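Local coordinates for protein pectate lyase (Pectobacterium carotovorum, PDB 4U49) that probably cleaves polygalacturonate and methylated pectins by calcium-dependent elimination, acting within the chain and giving oligosaccharides with unsaturated ends, at residues Ala200-Lys205 with Ser236-Gln241; Asn184-Asn189 with Thr206-Gly211; Ile157-Ala162 with Asp176-Lys181; Thr261-Pro266 with Arg288-Val293. All coordinates share one frame; numbering follows the deposited sequence.

How the contacts relate
All four contacts belong to the parallel beta-helix of the lyase. Contact 3 comes first along the chain and pairs strands 157-160 and 178-182 of one face. Contact 2 pairs strand 184-192 with strand 206-210 on a neighbouring face, and the Cys-180 to Cys-185 disulfide joins these two contacts. Contact 1 crosses contact 2 in sequence: strand 200-202 lies beside strand 178-182, and strand 236-241 beside strand 206-210. Centres of contacts 1 and 2 are about 8 Å apart, and each lies about 10 Å from that of contact 3. Contact 4 is last, between loops about 15 Å from contact 1, centre to centre. Parts distant in sequence thus stack as successive coils of one solenoid.

Contact 1. Residues Ala200-Lys205 with Ser236-Gln241; sequences ATNLGK and SHTIVQ
Asn-202 reaches over to Thr-238 from a turn of the parallel beta-helix, where the chain leaves strand 200-202 for strand 206-210. Strand 236-241 lies one coil further on. The two strands of this contact do not pair, and their axes come no closer than 8.5 Å. Asn-202 spans the distance with its side chain. Its CG is anti to the backbone N (chi1 -175°), which carries the amide across. ND2 donates to Thr-238 OG1 at 3.3 Å, with the oxygen tilted 21° from the amide plane. ND2 also lies 3.1 Å from His-237 O. At the other end of the amide, OD1 of Asn-202 accepts from Gly-204 N at 2.8 Å. This is an Asx turn, although the donor sits well above the carbonyl plane. The amide is thus held at both ends, which fixes its rotation. Gly-204 O then rests against Ser-236 CB at 3.6 Å. Backbone meets backbone where His-237 N makes a weak hydrogen bond to Lys-205 O at 3.0 Å, bent to 131° at the hydrogen.

Gln-231 holds the acceptor from behind: its OE1 bonds to Thr-238 OG1, and its NE2 to Ser-236 OG, which also bonds to Ala-233 O. Met-207 touches the side chains of both Asn-202 and Thr-238. His-237 turns its ring away, and its NE2 bonds to Thr-270 OG1.

Contact 2. Residues Asn184-Asn189 with Thr206-Gly211; sequences NCRIEN and TMTIVG
Arg-186 lays its guanidinium over the methyl of Thr-208 and on toward Val-210. Thr-208 CG2 lies 3.8 Å from the guanidinium plane, under one face and offset to the rim. Arg-186 NH2 comes 3.6 Å from Val-210 CG2. A bend at chi3 (75°) brings the group round, and Glu-188 fixes its rotation. Arg-186 NE donates to Glu-188 OE2 at 3.0 Å in a salt bridge. The oxygen lies in the guanidinium plane, but NE meets it on the anti side, 33° out of the carboxylate plane. Glu-188 CG runs alongside Val-210, 3.9 Å from its CG2.

Cys-185, Ile-187, Met-207 and Ile-209 occupy the other face. The side chains of Ile-187 and Met-207 cross, with Ile-187 CD1 3.9 Å from Met-207 SD, and both also touch Ala-200. A disulfide ties Cys-185 to Cys-180.

Between the strands run five nearly straight backbone hydrogen bonds, from Cys-185 N to Thr-206 O at one end to Asn-189 N to Val-210 O at the other. Along the Arg-186 face, one water donates to Cys-185 O and bonds to Thr-208 OG1. Another links Asn-184 OD1 with Thr-206 OG1. The chain turns a corner at Asn-189. Its OD1 bonds to Ser-38 OG and its ND2 to Asn-166 OD1, the latter consistent with a rung of an asparagine ladder. In-register parallel pairing of strands from successive coils marks the parallel beta-helix.

Contact 3. Residues Ile157-Ala162 with Asp176-Lys181; sequences ITLENA and DGIHCK
Leu-159 packs across Ile-178, with CD1 of Leu-159 3.8 Å from CG2 of Ile-178. This is the tight side. Ile-157 CB adds a contact to Ile-178 CG1 at 4.1 Å. Ile-187 touches both Leu-159 and Ile-178, and Ile-164 lies against Ile-157 and Leu-159. The backbones are joined by His-179 N to Ile-157 O, Leu-159 N to His-179 O (2.7 Å) and Lys-181 N to Leu-159 O. The bond from Ile-157 N to Gly-177 O is longer, 3.3 Å, and weak. These strands are adjacent rungs of one face of the parallel beta-helix, flanked by strands 128-131 and 200-202.

The other side is polar and looser, and reaches solvent at Lys-181. Glu-160 and Lys-181 run side by side, both extended beyond CG. Lys-181 CG is anti to its backbone N (chi1 -178°), which lays the chain beside the carboxylate. Glu-160 OE2 touches the aliphatic part first, 3.4 Å from Lys-181 CD. NZ of Lys-181 stays 4.1 Å from that oxygen, beyond a salt bridge. A water spans the charges: it accepts from Lys-181 NZ at 3.2 Å and donates to Glu-160 OE2.

Contact 4. Residues Thr261-Pro266 with Arg288-Val293; sequences TNNGGP and RNFGDV
Gly-265 and Pro-266 run beside Phe-290 to Asp-292, loop against loop, with no helix or strand in either segment. CA of Pro-266 is 4.4 Å from CA of Asp-292. Gly-264 and Gly-265 are extended, and the peptide before Pro-266 is cis. The second loop turns at Gly-291, which has a positive phi. Phe-290 O points at the first loop. It receives CA-H contacts from Gly-265 CA and from Pro-266 CA, the latter at 3.3 Å. Having no CB, Gly-265 lets this carbonyl come close.

Phe-290 carries most of the side-chain contact. Its CG is anti to the carbonyl carbon (chi1 -72°), which lays a ring face against Gly-264. Gly-264 CA sits over the centre of that face in a CH-pi contact, 3.6 Å from the centroid and 11° off the normal. Asn-289 ND2 lies 3.5 Å above the opposite face, toward the rim. The Asn-263 side chain crosses Phe-290 at about a right angle, with its CG 3.9 Å from Phe-290 CE2 and the amide and ring planes 67° apart. Asn-263 ND2 bonds to Cys-257 O. Pro-266 CB meets Gly-291 O at 3.5 Å.

Asp-292 OD1 lies 3.5 Å from Pro-266 CA and accepts from Arg-267 N. Its OD2 accepts from Ser-256 OG and Asn-287 N. A water probably donates to Asp-292 OD1 and Gly-264 O, though it has too few protons for all the acceptors around it. The loops lead into strands 267-271 and 294-301, which pair in parallel. Such stacking of loops from successive coils belongs to the parallel beta-helix.

Contact 1. Residues Ala200-Lys205 with Ser236-Gln241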
loop_
_atom_site.group_PDB
_atom_site.type_symbol
_atom_site.label_atom_id
_atom_site.label_comp_id
_atom_site.label_asym_id
_atom_site.label_seq_id
_atom_site.Cartn_x
_atom_site.Cartn_y
_atom_site.Cartn_z
ATOM N N ALA A 200 -2.820 7.098 -0.989
ATOM C CA ALA A 200 -2.732 7.593 0.376
ATOM C C ALA A 200 -1.815 8.807 0.451
ATOM O O ALA A 200 -0.830 8.898 -0.281
ATOM C CB ALA A 200 -2.244 6.497 1.311
ATOM N N THR A 201 -2.146 9.732 1.344
ATOM C CA THR A 201 -1.412 10.984 1.470
ATOM C C THR A 201 -1.096 11.265 2.932
ATOM O O THR A 201 -1.992 11.256 3.772
ATOM C CB THR A 201 -2.208 12.164 0.883
ATOM O OG1 THR A 201 -2.463 11.926 -0.509
ATOM C CG2 THR A 201 -1.436 13.462 1.043
ATOM N N ASN A 202 0.174 11.510 3.235
ATOM C CA ASN A 202 0.596 11.697 4.622
ATOM C C ASN A 202 0.969 13.140 4.968
ATOM O O ASN A 202 1.897 13.711 4.392
ATOM C CB ASN A 202 1.777 10.778 4.934
ATOM C CG ASN A 202 2.187 10.828 6.393
ATOM O OD1 ASN A 202 1.424 11.276 7.248
ATOM N ND2 ASN A 202 3.392 10.351 6.687
ATOM N N LEU A 203 0.242 13.714 5.925
ATOM C CA LEU A 203 0.560 15.032 6.472
ATOM C C LEU A 203 0.935 14.938 7.946
ATOM O O LEU A 203 1.348 15.924 8.559
ATOM C CB LEU A 203 -0.621 15.995 6.315
ATOM C CG LEU A 203 -0.919 16.628 4.955
ATOM C CD1 LEU A 203 -1.566 15.629 4.004
ATOM C CD2 LEU A 203 -1.807 17.849 5.139
ATOM N N GLY A 204 0.784 13.746 8.514
ATOM C CA GLY A 204 0.995 13.548 9.935
ATOM C C GLY A 204 2.423 13.202 10.305
ATOM O O GLY A 204 3.354 13.430 9.531
ATOM N N LYS A 205 2.591 12.664 11.507
ATOM C CA LYS A 205 3.895 12.244 12.004
ATOM C C LYS A 205 4.318 10.941 11.335
ATOM O O LYS A 205 5.404 10.840 10.764
ATOM C CB LYS A 205 3.850 12.075 13.524
ATOM C CG LYS A 205 5.088 11.456 14.145
ATOM C CD LYS A 205 6.144 12.499 14.447
ATOM C CE LYS A 205 7.116 11.996 15.502
ATOM N NZ LYS A 205 7.666 10.657 15.148
ATOM N N SER A 236 8.226 13.958 8.490
ATOM C CA SER A 236 7.139 13.009 8.318
ATOM C C SER A 236 7.692 11.661 7.888
ATOM O O SER A 236 8.772 11.581 7.304
ATOM C CB SER A 236 6.139 13.526 7.285
ATOM O OG SER A 236 6.759 13.662 6.013
ATOM N N HIS A 237 6.942 10.603 8.169
ATOM C CA HIS A 237 7.403 9.255 7.886
ATOM C C HIS A 237 6.261 8.375 7.389
ATOM O O HIS A 237 5.250 8.216 8.069
ATOM C CB HIS A 237 8.030 8.644 9.143
ATOM C CG HIS A 237 8.796 7.384 8.892
ATOM N ND1 HIS A 237 9.192 6.543 9.911
ATOM C CD2 HIS A 237 9.250 6.825 7.746
ATOM C CE1 HIS A 237 9.851 5.518 9.402
ATOM N NE2 HIS A 237 9.902 5.665 8.090
ATOM N N THR A 238 6.422 7.815 6.195
ATOM C CA THR A 238 5.477 6.828 5.693
ATOM C C THR A 238 6.115 5.449 5.742
ATOM O O THR A 238 7.234 5.253 5.257
ATOM C CB THR A 238 5.018 7.138 4.255
ATOM O OG1 THR A 238 4.257 8.355 4.243
ATOM C CG2 THR A 238 4.155 6.005 3.714
ATOM N N ILE A 239 5.398 4.506 6.348
ATOM C CA ILE A 239 5.852 3.128 6.481
ATOM C C ILE A 239 4.948 2.191 5.686
ATOM O O ILE A 239 3.723 2.259 5.795
ATOM C CB ILE A 239 5.872 2.678 7.961
ATOM C CG1 ILE A 239 6.771 3.595 8.792
ATOM C CG2 ILE A 239 6.331 1.228 8.077
ATOM C CD1 ILE A 239 6.815 3.233 10.270
ATOM N N VAL A 240 5.561 1.330 4.880
ATOM C CA VAL A 240 4.838 0.341 4.091
ATOM C C VAL A 240 5.234 -1.064 4.531
ATOM O O VAL A 240 6.394 -1.451 4.395
ATOM C CB VAL A 240 5.120 0.504 2.581
ATOM C CG1 VAL A 240 4.441 -0.597 1.787
ATOM C CG2 VAL A 240 4.673 1.880 2.093
ATOM N N GLN A 241 4.277 -1.824 5.060
ATOM C CA GLN A 241 4.576 -3.157 5.582
ATOM C C GLN A 241 3.462 -4.161 5.277
ATOM O O GLN A 241 2.487 -3.836 4.604
ATOM C CB GLN A 241 4.829 -3.090 7.096
ATOM C CG GLN A 241 3.608 -2.721 7.936
ATOM C CD GLN A 241 3.965 -2.342 9.363
ATOM O OE1 GLN A 241 4.781 -1.453 9.593
ATOM N NE2 GLN A 241 3.349 -3.016 10.329
#

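Contact 2. Residues Asn184-Asn189 with Thr206-Gly211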
loop_
_atom_site.group_PDB
_atom_site.type_symbol
_atom_site.label_atom_id
_atom_site.label_comp_id
_atom_site.label_asym_id
_atom_site.label_seq_id
_atom_site.Cartn_x
_atom_site.Cartn_y
_atom_site.Cartn_z
ATOM N N ASN A 184 -0.360 9.981 14.319
ATOM C CA ASN A 184 0.025 8.714 13.715
ATOM C C ASN A 184 -1.193 8.008 13.134
ATOM O O ASN A 184 -2.190 7.811 13.828
ATOM C CB ASN A 184 0.722 7.822 14.742
ATOM C CG ASN A 184 1.939 8.487 15.361
ATOM O OD1 ASN A 184 2.746 9.101 14.666
ATOM N ND2 ASN A 184 2.069 8.375 16.677
ATOM N N CYS A 185 -1.115 7.639 11.859
ATOM C CA CYS A 185 -2.220 6.955 11.196
ATOM C C CYS A 185 -1.818 5.564 10.730
ATOM O O CYS A 185 -0.672 5.333 10.342
ATOM C CB CYS A 185 -2.721 7.763 10.000
ATOM S SG CYS A 185 -3.142 9.475 10.387
ATOM N N ARG A 186 -2.773 4.642 10.770
ATOM C CA ARG A 186 -2.573 3.310 10.217
ATOM C C ARG A 186 -3.661 3.001 9.198
ATOM O O ARG A 186 -4.829 3.342 9.393
ATOM C CB ARG A 186 -2.561 2.251 11.318
ATOM C CG ARG A 186 -1.480 2.458 12.361
ATOM C CD ARG A 186 -1.518 1.360 13.422
ATOM N NE ARG A 186 -0.981 0.093 12.935
ATOM C CZ ARG A 186 0.314 -0.206 12.919
ATOM N NH1 ARG A 186 1.205 0.677 13.348
ATOM N NH2 ARG A 186 0.719 -1.379 12.462
ATOM N N ILE A 187 -3.256 2.366 8.106
ATOM C CA ILE A 187 -4.149 2.022 7.009
ATOM C C ILE A 187 -4.007 0.528 6.752
ATOM O O ILE A 187 -3.082 0.089 6.062
ATOM C CB ILE A 187 -3.819 2.836 5.738
ATOM C CG1 ILE A 187 -3.987 4.334 6.012
ATOM C CG2 ILE A 187 -4.696 2.411 4.573
ATOM C CD1 ILE A 187 -3.445 5.228 4.910
ATOM N N GLU A 188 -4.914 -0.255 7.328
ATOM C CA GLU A 188 -4.738 -1.703 7.375
ATOM C C GLU A 188 -5.741 -2.450 6.506
ATOM O O GLU A 188 -6.942 -2.283 6.657
ATOM C CB GLU A 188 -4.840 -2.195 8.823
ATOM C CG GLU A 188 -3.929 -1.449 9.784
ATOM C CD GLU A 188 -3.981 -1.999 11.196
ATOM O OE1 GLU A 188 -4.474 -3.131 11.378
ATOM O OE2 GLU A 188 -3.530 -1.297 12.125
ATOM N N ASN A 189 -5.233 -3.271 5.592
ATOM C CA ASN A 189 -6.082 -4.064 4.708
ATOM C C ASN A 189 -7.096 -3.211 3.952
ATOM O O ASN A 189 -8.308 -3.376 4.098
ATOM C CB ASN A 189 -6.809 -5.156 5.495
ATOM C CG ASN A 189 -7.512 -6.149 4.590
ATOM O OD1 ASN A 189 -7.115 -6.349 3.442
ATOM N ND2 ASN A 189 -8.571 -6.766 5.099
ATOM N N THR A 206 3.443 9.946 11.414
ATOM C CA THR A 206 3.695 8.647 10.812
ATOM C C THR A 206 2.421 8.132 10.154
ATOM O O THR A 206 1.340 8.209 10.734
ATOM C CB THR A 206 4.195 7.618 11.855
ATOM O OG1 THR A 206 5.332 8.142 12.554
ATOM C CG2 THR A 206 4.587 6.315 11.173
ATOM N N MET A 207 2.551 7.632 8.929
ATOM C CA MET A 207 1.455 6.944 8.257
ATOM C C MET A 207 1.917 5.541 7.892
ATOM O O MET A 207 2.862 5.370 7.118
ATOM C CB MET A 207 1.004 7.700 7.006
ATOM C CG MET A 207 -0.191 7.072 6.301
ATOM S SD MET A 207 -0.670 7.969 4.810
ATOM C CE MET A 207 0.626 7.473 3.674
ATOM N N THR A 208 1.252 4.540 8.458
ATOM C CA THR A 208 1.661 3.153 8.274
ATOM C C THR A 208 0.632 2.363 7.481
ATOM O O THR A 208 -0.516 2.225 7.901
ATOM C CB THR A 208 1.888 2.453 9.630
ATOM O OG1 THR A 208 2.858 3.183 10.391
ATOM C CG2 THR A 208 2.374 1.030 9.417
ATOM N N ILE A 209 1.049 1.847 6.330
ATOM C CA ILE A 209 0.189 1.009 5.505
ATOM C C ILE A 209 0.483 -0.464 5.776
ATOM O O ILE A 209 1.614 -0.915 5.619
ATOM C CB ILE A 209 0.385 1.315 4.008
ATOM C CG1 ILE A 209 -0.016 2.764 3.710
ATOM C CG2 ILE A 209 -0.415 0.342 3.152
ATOM C CD1 ILE A 209 0.081 3.140 2.252
ATOM N N VAL A 210 -0.537 -1.209 6.189
ATOM C CA VAL A 210 -0.343 -2.606 6.571
ATOM C C VAL A 210 -1.135 -3.525 5.656
ATOM O O VAL A 210 -2.363 -3.569 5.719
ATOM C CB VAL A 210 -0.759 -2.857 8.030
ATOM C CG1 VAL A 210 -0.321 -4.245 8.465
ATOM C CG2 VAL A 210 -0.153 -1.797 8.943
ATOM N N GLY A 211 -0.426 -4.265 4.811
ATOM C CA GLY A 211 -1.074 -5.058 3.787
ATOM C C GLY A 211 -1.824 -4.152 2.827
ATOM O O GLY A 211 -1.503 -2.972 2.689
HETATM O O HOH W 1 5.164 8.035 15.676
HETATM O O HOH W 2 1.643 5.033 11.937
HETATM O O HOH W 3 -3.708 -1.400 3.539
#

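Contact 3. Residues Ile157-Ala162 with Asp176-Lys181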
loop_
_atom_site.group_PDB
_atom_site.type_symbol
_atom_site.label_atom_id
_atom_site.label_comp_id
_atom_site.label_asym_id
_atom_site.label_seq_id
_atom_site.Cartn_x
_atom_site.Cartn_y
_atom_site.Cartn_z
ATOM N N ILE A 157 -11.414 9.144 2.771
ATOM C CA ILE A 157 -11.295 9.030 4.219
ATOM C C ILE A 157 -10.193 9.950 4.733
ATOM O O ILE A 157 -9.098 9.987 4.170
ATOM C CB ILE A 157 -10.980 7.580 4.656
ATOM C CG1 ILE A 157 -12.155 6.647 4.354
ATOM C CG2 ILE A 157 -10.642 7.530 6.138
ATOM C CD1 ILE A 157 -13.339 6.841 5.272
ATOM N N THR A 158 -10.485 10.695 5.796
ATOM C CA THR A 158 -9.468 11.490 6.476
ATOM C C THR A 158 -9.215 10.923 7.869
ATOM O O THR A 158 -10.149 10.693 8.641
ATOM C CB THR A 158 -9.868 12.977 6.594
ATOM O OG1 THR A 158 -9.960 13.553 5.287
ATOM C CG2 THR A 158 -8.831 13.749 7.404
ATOM N N LEU A 159 -7.946 10.684 8.177
ATOM C CA LEU A 159 -7.554 10.151 9.472
ATOM C C LEU A 159 -6.781 11.192 10.265
ATOM O O LEU A 159 -5.784 11.731 9.790
ATOM C CB LEU A 159 -6.700 8.889 9.305
ATOM C CG LEU A 159 -7.276 7.736 8.482
ATOM C CD1 LEU A 159 -6.226 6.650 8.288
ATOM C CD2 LEU A 159 -8.526 7.169 9.144
ATOM N N GLU A 160 -7.245 11.473 11.476
ATOM C CA GLU A 160 -6.510 12.333 12.391
ATOM C C GLU A 160 -6.085 11.527 13.605
ATOM O O GLU A 160 -6.892 11.283 14.504
ATOM C CB GLU A 160 -7.357 13.535 12.806
ATOM C CG GLU A 160 -7.699 14.454 11.647
ATOM C CD GLU A 160 -8.514 15.656 12.073
ATOM O OE1 GLU A 160 -9.217 15.567 13.100
ATOM O OE2 GLU A 160 -8.447 16.692 11.379
ATOM N N ASN A 161 -4.819 11.111 13.618
ATOM C CA ASN A 161 -4.296 10.245 14.669
ATOM C C ASN A 161 -5.179 9.006 14.817
ATOM O O ASN A 161 -5.554 8.627 15.924
ATOM C CB ASN A 161 -4.200 11.010 15.994
ATOM C CG ASN A 161 -3.300 10.329 17.003
ATOM O OD1 ASN A 161 -2.188 9.911 16.683
ATOM N ND2 ASN A 161 -3.779 10.213 18.235
ATOM N N ALA A 162 -5.517 8.384 13.688
ATOM C CA ALA A 162 -6.533 7.334 13.673
ATOM C C ALA A 162 -6.175 6.160 12.763
ATOM O O ALA A 162 -5.273 6.253 11.933
ATOM C CB ALA A 162 -7.875 7.921 13.259
ATOM N N ASP A 176 -9.229 11.230 -3.903
ATOM C CA ASP A 176 -7.842 11.306 -3.444
ATOM C C ASP A 176 -7.581 10.356 -2.278
ATOM O O ASP A 176 -6.838 10.683 -1.353
ATOM C CB ASP A 176 -7.465 12.734 -3.044
ATOM C CG ASP A 176 -5.959 12.941 -2.993
ATOM O OD1 ASP A 176 -5.243 12.245 -3.740
ATOM O OD2 ASP A 176 -5.488 13.788 -2.206
ATOM N N GLY A 177 -8.202 9.182 -2.330
ATOM C CA GLY A 177 -7.898 8.102 -1.405
ATOM C C GLY A 177 -8.008 8.432 0.071
ATOM O O GLY A 177 -8.970 9.055 0.513
ATOM N N ILE A 178 -7.007 7.997 0.834
ATOM C CA ILE A 178 -7.004 8.153 2.283
ATOM C C ILE A 178 -5.937 9.148 2.733
ATOM O O ILE A 178 -4.773 9.034 2.354
ATOM C CB ILE A 178 -6.764 6.803 2.986
ATOM C CG1 ILE A 178 -7.857 5.805 2.598
ATOM C CG2 ILE A 178 -6.712 6.991 4.497
ATOM C CD1 ILE A 178 -7.651 4.414 3.160
ATOM N N HIS A 179 -6.341 10.126 3.538
ATOM C CA HIS A 179 -5.411 11.131 4.043
ATOM C C HIS A 179 -5.116 10.939 5.525
ATOM O O HIS A 179 -6.034 10.812 6.335
ATOM C CB HIS A 179 -5.964 12.541 3.818
ATOM C CG HIS A 179 -5.824 13.032 2.411
ATOM N ND1 HIS A 179 -5.700 14.369 2.101
ATOM C CD2 HIS A 179 -5.789 12.366 1.232
ATOM C CE1 HIS A 179 -5.593 14.506 0.791
ATOM N NE2 HIS A 179 -5.645 13.307 0.241
ATOM N N CYS A 180 -3.833 10.903 5.875
ATOM C CA CYS A 180 -3.430 11.065 7.265
ATOM C C CYS A 180 -3.144 12.543 7.506
ATOM O O CYS A 180 -2.107 13.058 7.087
ATOM C CB CYS A 180 -2.201 10.221 7.600
ATOM S SG CYS A 180 -1.655 10.367 9.323
ATOM N N LYS A 181 -4.073 13.223 8.169
ATOM C CA LYS A 181 -3.968 14.665 8.361
ATOM C C LYS A 181 -3.064 15.033 9.536
ATOM O O LYS A 181 -2.381 16.055 9.497
ATOM C CB LYS A 181 -5.360 15.272 8.560
ATOM C CG LYS A 181 -5.357 16.779 8.719
ATOM C CD LYS A 181 -6.753 17.363 8.565
ATOM C CE LYS A 181 -6.726 18.872 8.758
ATOM N NZ LYS A 181 -8.015 19.503 8.374
HETATM O O HOH W 4 -10.050 17.269 9.507
#

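Contact 4. Residues Thr261-Pro266 with Arg288-Val293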
loop_
_atom_site.group_PDB
_atom_site.type_symbol
_atom_site.label_atom_id
_atom_site.label_comp_id
_atom_site.label_asym_id
_atom_site.label_seq_id
_atom_site.Cartn_x
_atom_site.Cartn_y
_atom_site.Cartn_z
ATOM N N THR A 261 6.775 24.616 -3.375
ATOM C CA THR A 261 6.803 25.845 -2.596
ATOM C C THR A 261 7.160 25.505 -1.155
ATOM O O THR A 261 6.615 24.554 -0.591
ATOM C CB THR A 261 5.447 26.578 -2.647
ATOM O OG1 THR A 261 5.137 26.922 -4.002
ATOM C CG2 THR A 261 5.480 27.842 -1.798
ATOM N N ASN A 262 8.081 26.269 -0.573
ATOM C CA ASN A 262 8.568 26.008 0.780
ATOM C C ASN A 262 9.101 24.578 0.886
ATOM O O ASN A 262 8.811 23.857 1.838
ATOM C CB ASN A 262 7.458 26.255 1.809
ATOM C CG ASN A 262 7.950 26.149 3.241
ATOM O OD1 ASN A 262 9.098 26.476 3.540
ATOM N ND2 ASN A 262 7.088 25.670 4.129
ATOM N N ASN A 263 9.880 24.170 -0.110
ATOM C CA ASN A 263 10.405 22.810 -0.148
ATOM C C ASN A 263 11.455 22.598 0.931
ATOM O O ASN A 263 12.126 23.539 1.353
ATOM C CB ASN A 263 10.996 22.500 -1.524
ATOM C CG ASN A 263 10.934 21.026 -1.865
ATOM O OD1 ASN A 263 10.373 20.229 -1.115
ATOM N ND2 ASN A 263 11.496 20.660 -3.010
ATOM N N GLY A 264 11.593 21.354 1.374
ATOM C CA GLY A 264 12.557 21.018 2.402
ATOM C C GLY A 264 12.318 19.613 2.906
ATOM O O GLY A 264 11.467 18.897 2.381
ATOM N N GLY A 265 13.065 19.216 3.928
ATOM C CA GLY A 265 12.939 17.881 4.480
ATOM C C GLY A 265 13.272 17.843 5.958
ATOM O O GLY A 265 13.300 18.884 6.613
ATOM N N PRO A 266 13.530 16.640 6.495
ATOM C CA PRO A 266 13.507 15.380 5.747
ATOM C C PRO A 266 12.101 14.816 5.559
ATOM O O PRO A 266 11.240 14.984 6.423
ATOM C CB PRO A 266 14.346 14.447 6.622
ATOM C CG PRO A 266 14.110 14.944 8.005
ATOM C CD PRO A 266 13.955 16.441 7.893
ATOM N N ARG A 288 18.458 14.483 -1.801
ATOM C CA ARG A 288 19.723 14.260 -1.103
ATOM C C ARG A 288 20.054 15.375 -0.116
ATOM O O ARG A 288 20.506 15.114 1.000
ATOM C CB ARG A 288 20.864 14.114 -2.115
ATOM C CG ARG A 288 22.246 13.974 -1.487
ATOM C CD ARG A 288 23.342 14.113 -2.536
ATOM N NE ARG A 288 23.349 12.996 -3.477
ATOM C CZ ARG A 288 24.084 12.960 -4.585
ATOM N NH1 ARG A 288 24.868 13.985 -4.896
ATOM N NH2 ARG A 288 24.031 11.904 -5.386
ATOM N N ASN A 289 19.813 16.616 -0.527
ATOM C CA ASN A 289 20.206 17.770 0.271
ATOM C C ASN A 289 19.261 18.074 1.434
ATOM O O ASN A 289 19.644 18.761 2.382
ATOM C CB ASN A 289 20.331 19.010 -0.624
ATOM C CG ASN A 289 19.069 19.292 -1.426
ATOM O OD1 ASN A 289 18.452 18.384 -1.987
ATOM N ND2 ASN A 289 18.681 20.561 -1.483
ATOM N N PHE A 290 18.035 17.562 1.372
ATOM C CA PHE A 290 17.054 17.848 2.413
ATOM C C PHE A 290 16.981 16.726 3.448
ATOM O O PHE A 290 16.139 16.752 4.342
ATOM C CB PHE A 290 15.674 18.097 1.795
ATOM C CG PHE A 290 15.565 19.412 1.063
ATOM C CD1 PHE A 290 16.306 20.509 1.469
ATOM C CD2 PHE A 290 14.727 19.545 -0.033
ATOM C CE1 PHE A 290 16.210 21.718 0.800
ATOM C CE2 PHE A 290 14.624 20.751 -0.707
ATOM C CZ PHE A 290 15.368 21.839 -0.288
ATOM N N GLY A 291 17.868 15.745 3.322
ATOM C CA GLY A 291 18.011 14.719 4.341
ATOM C C GLY A 291 17.022 13.571 4.266
ATOM O O GLY A 291 16.976 12.740 5.175
ATOM N N ASP A 292 16.238 13.521 3.192
ATOM C CA ASP A 292 15.282 12.434 2.976
ATOM C C ASP A 292 15.935 11.067 3.065
ATOM O O ASP A 292 16.999 10.845 2.492
ATOM C CB ASP A 292 14.621 12.540 1.602
ATOM C CG ASP A 292 13.867 13.826 1.403
ATOM O OD1 ASP A 292 13.673 14.584 2.375
ATOM O OD2 ASP A 292 13.459 14.066 0.253
ATOM N N VAL A 293 15.279 10.143 3.757
ATOM C CA VAL A 293 15.777 8.780 3.829
ATOM C C VAL A 293 14.731 7.778 3.356
ATOM O O VAL A 293 13.633 7.703 3.907
ATOM C CB VAL A 293 16.217 8.405 5.260
ATOM C CG1 VAL A 293 16.566 6.928 5.330
ATOM C CG2 VAL A 293 17.408 9.252 5.694
HETATM O O HOH W 5 12.763 16.772 0.837
#